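Local coordinates for Cag pathogenicity island protein (Cag10) (PDB 6IQT) that is a VirB8-like component of the Cag type IV secretion system of Helicobacter pylori and probably contributes to assembling that machinery at the inner membrane, at residues R78-K83 and I113-D118. Residues are numbered along the deposited sequence; the frame is centred on the assembly and turned at random.
Sequences RQFVDK and IKITPD
Lys83 and Asp118 meet backbone to backbone where helix 66-80 turns into the first strand of the curved antiparallel sheet, in the helices-on-sheet, NTF2-like fold of the VirB8 domain. Asp118 N, just past the end of strand 105-117, donates to Lys83 O at 2.6 Å. This short bond is bent, with an N-H...O angle of 134°. The donor stands above the carbonyl plane, 39° out of it. The bond ties the last residue before strand 84-98 to the first after its antiparallel neighbour 105-117, and it carries the antiparallel pairing of Thr116 with Arg85 one step past the strand ends. Lys83 takes part through its main chain; its CB points away from 113-118. The link from helix to strand is a beta turn close to type II', Phe80 to Lys83: Val81 leaves the helix with positive phi, and Lys83 N reaches back to Phe80 O at 3.1 Å. Val81 O is hydrogen-bonded to Tyr45 OH.

The apolar part lies deeper, on the helix-facing side of the sheet. From the last helical turn, the Phe80 ring extends toward the strand and approaches the buried Ile115 obliquely, CE1 coming to 4.2 Å from CG1. This is loose van der Waals contact between the two segments; Val84 and Ala86 of strand 84-98 line the same region, and the Tyr45 ring meets that of Phe80.

Non-bonded neighbours also lie close to Lys83 O. Pro117 CA is 3.3 Å from Lys83 O, and Pro117 CB and Asp118 CB are each 3.6 Å from it. Asp118 CG is anti to its own carbonyl carbon (chi1 -55°), which brings the carboxylate back over the Lys83 carbonyl. Asp118 OD1 ends 3.6 Å from Lys83 O, two acceptors side by side with no hydrogen bond between them.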
loop_
_atom_site.group_PDB
_atom_site.type_symbol
_atom_site.label_atom_id
_atom_site.label_comp_id
_atom_site.label_asym_id
_atom_site.label_seq_id
_atom_site.Cartn_x
_atom_site.Cartn_y
_atom_site.Cartn_z
ATOM N N ARG A 78 7.076 -18.091 -2.690
ATOM C CA ARG A 78 6.804 -18.952 -1.538
ATOM C C ARG A 78 5.402 -19.538 -1.588
ATOM O O ARG A 78 5.186 -20.687 -1.181
ATOM C CB ARG A 78 6.995 -18.170 -0.240
ATOM C CG ARG A 78 8.439 -17.902 0.083
ATOM C CD ARG A 78 8.620 -17.628 1.561
ATOM N NE ARG A 78 9.139 -16.288 1.843
ATOM C CZ ARG A 78 10.341 -15.838 1.482
ATOM N NH1 ARG A 78 11.179 -16.598 0.784
ATOM N NH2 ARG A 78 10.703 -14.609 1.809
ATOM N N GLN A 79 4.438 -18.766 -2.078
ATOM C CA GLN A 79 3.045 -19.176 -2.025
ATOM C C GLN A 79 2.562 -19.864 -3.293
ATOM O O GLN A 79 1.743 -20.784 -3.200
ATOM C CB GLN A 79 2.164 -17.965 -1.707
ATOM C CG GLN A 79 2.519 -17.290 -0.354
ATOM C CD GLN A 79 2.774 -18.288 0.815
ATOM O OE1 GLN A 79 2.191 -19.379 0.862
ATOM N NE2 GLN A 79 3.629 -17.891 1.770
ATOM N N PHE A 80 3.085 -19.486 -4.467
ATOM C CA PHE A 80 2.629 -20.074 -5.720
ATOM C C PHE A 80 3.464 -21.269 -6.184
ATOM O O PHE A 80 2.941 -22.115 -6.918
ATOM C CB PHE A 80 2.621 -19.014 -6.822
ATOM C CG PHE A 80 1.743 -17.840 -6.529
ATOM C CD1 PHE A 80 0.516 -18.001 -5.894
ATOM C CD2 PHE A 80 2.148 -16.565 -6.882
ATOM C CE1 PHE A 80 -0.299 -16.897 -5.627
ATOM C CE2 PHE A 80 1.349 -15.461 -6.615
ATOM C CZ PHE A 80 0.125 -15.624 -5.990
ATOM N N VAL A 81 4.727 -21.367 -5.755
ATOM C CA VAL A 81 5.685 -22.418 -6.128
ATOM C C VAL A 81 5.536 -22.846 -7.591
ATOM O O VAL A 81 5.455 -22.002 -8.494
ATOM C CB VAL A 81 5.598 -23.628 -5.163
ATOM C CG1 VAL A 81 6.180 -23.244 -3.798
ATOM C CG2 VAL A 81 4.165 -24.152 -4.989
ATOM N N ASP A 82 5.539 -24.155 -7.845
ATOM C CA ASP A 82 5.402 -24.685 -9.197
ATOM C C ASP A 82 3.978 -25.142 -9.500
ATOM O O ASP A 82 3.763 -25.896 -10.457
ATOM C CB ASP A 82 6.386 -25.839 -9.418
ATOM C CG ASP A 82 6.024 -27.087 -8.619
ATOM O OD1 ASP A 82 5.635 -26.961 -7.431
ATOM O OD2 ASP A 82 6.123 -28.203 -9.184
ATOM N N LYS A 83 3.000 -24.690 -8.714
ATOM C CA LYS A 83 1.643 -25.206 -8.803
ATOM C C LYS A 83 0.591 -24.167 -9.165
ATOM O O LYS A 83 -0.562 -24.551 -9.416
ATOM C CB LYS A 83 1.235 -25.865 -7.473
ATOM C CG LYS A 83 2.120 -27.029 -7.068
ATOM C CD LYS A 83 1.540 -27.779 -5.879
ATOM C CE LYS A 83 2.643 -28.344 -4.986
ATOM N NZ LYS A 83 3.228 -27.323 -4.072
ATOM N N ILE A 113 -5.991 -9.500 -9.719
ATOM C CA ILE A 113 -5.040 -10.595 -9.878
ATOM C C ILE A 113 -5.843 -11.877 -10.080
ATOM O O ILE A 113 -6.649 -12.260 -9.217
ATOM C CB ILE A 113 -4.093 -10.716 -8.674
ATOM C CG1 ILE A 113 -3.412 -9.368 -8.383
ATOM C CG2 ILE A 113 -3.053 -11.813 -8.917
ATOM C CD1 ILE A 113 -2.498 -9.376 -7.162
ATOM N N LYS A 114 -5.638 -12.532 -11.219
ATOM C CA LYS A 114 -6.292 -13.806 -11.503
ATOM C C LYS A 114 -5.319 -14.932 -11.172
ATOM O O LYS A 114 -4.230 -15.012 -11.755
ATOM C CB LYS A 114 -6.761 -13.893 -12.953
ATOM C CG LYS A 114 -7.527 -15.190 -13.261
ATOM C CD LYS A 114 -8.132 -15.196 -14.664
ATOM C CE LYS A 114 -7.095 -14.917 -15.751
ATOM N NZ LYS A 114 -6.031 -15.959 -15.808
ATOM N N ILE A 115 -5.706 -15.772 -10.221
ATOM C CA ILE A 115 -4.894 -16.889 -9.762
ATOM C C ILE A 115 -5.539 -18.170 -10.280
ATOM O O ILE A 115 -6.713 -18.445 -10.002
ATOM C CB ILE A 115 -4.759 -16.880 -8.232
ATOM C CG1 ILE A 115 -3.768 -15.787 -7.805
ATOM C CG2 ILE A 115 -4.323 -18.227 -7.719
ATOM C CD1 ILE A 115 -4.228 -14.962 -6.631
ATOM N N THR A 116 -4.804 -18.921 -11.090
ATOM C CA THR A 116 -5.281 -20.211 -11.586
ATOM C C THR A 116 -4.220 -21.253 -11.254
ATOM O O THR A 116 -3.083 -21.163 -11.759
ATOM C CB THR A 116 -5.592 -20.171 -13.084
ATOM O OG1 THR A 116 -4.407 -19.865 -13.823
ATOM C CG2 THR A 116 -6.639 -19.107 -13.405
ATOM N N PRO A 117 -4.507 -22.206 -10.372
ATOM C CA PRO A 117 -3.512 -23.241 -10.073
ATOM C C PRO A 117 -3.396 -24.251 -11.204
ATOM O O PRO A 117 -4.395 -24.667 -11.799
ATOM C CB PRO A 117 -4.048 -23.882 -8.786
ATOM C CG PRO A 117 -4.866 -22.791 -8.166
ATOM C CD PRO A 117 -5.559 -22.172 -9.345
ATOM N N ASP A 118 -2.147 -24.630 -11.501
ATOM C CA ASP A 118 -1.834 -25.626 -12.522
ATOM C C ASP A 118 -2.260 -27.032 -12.122
ATOM O O ASP A 118 -2.283 -27.921 -12.982
ATOM C CB ASP A 118 -0.328 -25.626 -12.826
ATOM C CG ASP A 118 0.198 -24.248 -13.210
ATOM O OD1 ASP A 118 -0.404 -23.241 -12.789
ATOM O OD2 ASP A 118 1.217 -24.167 -13.925
#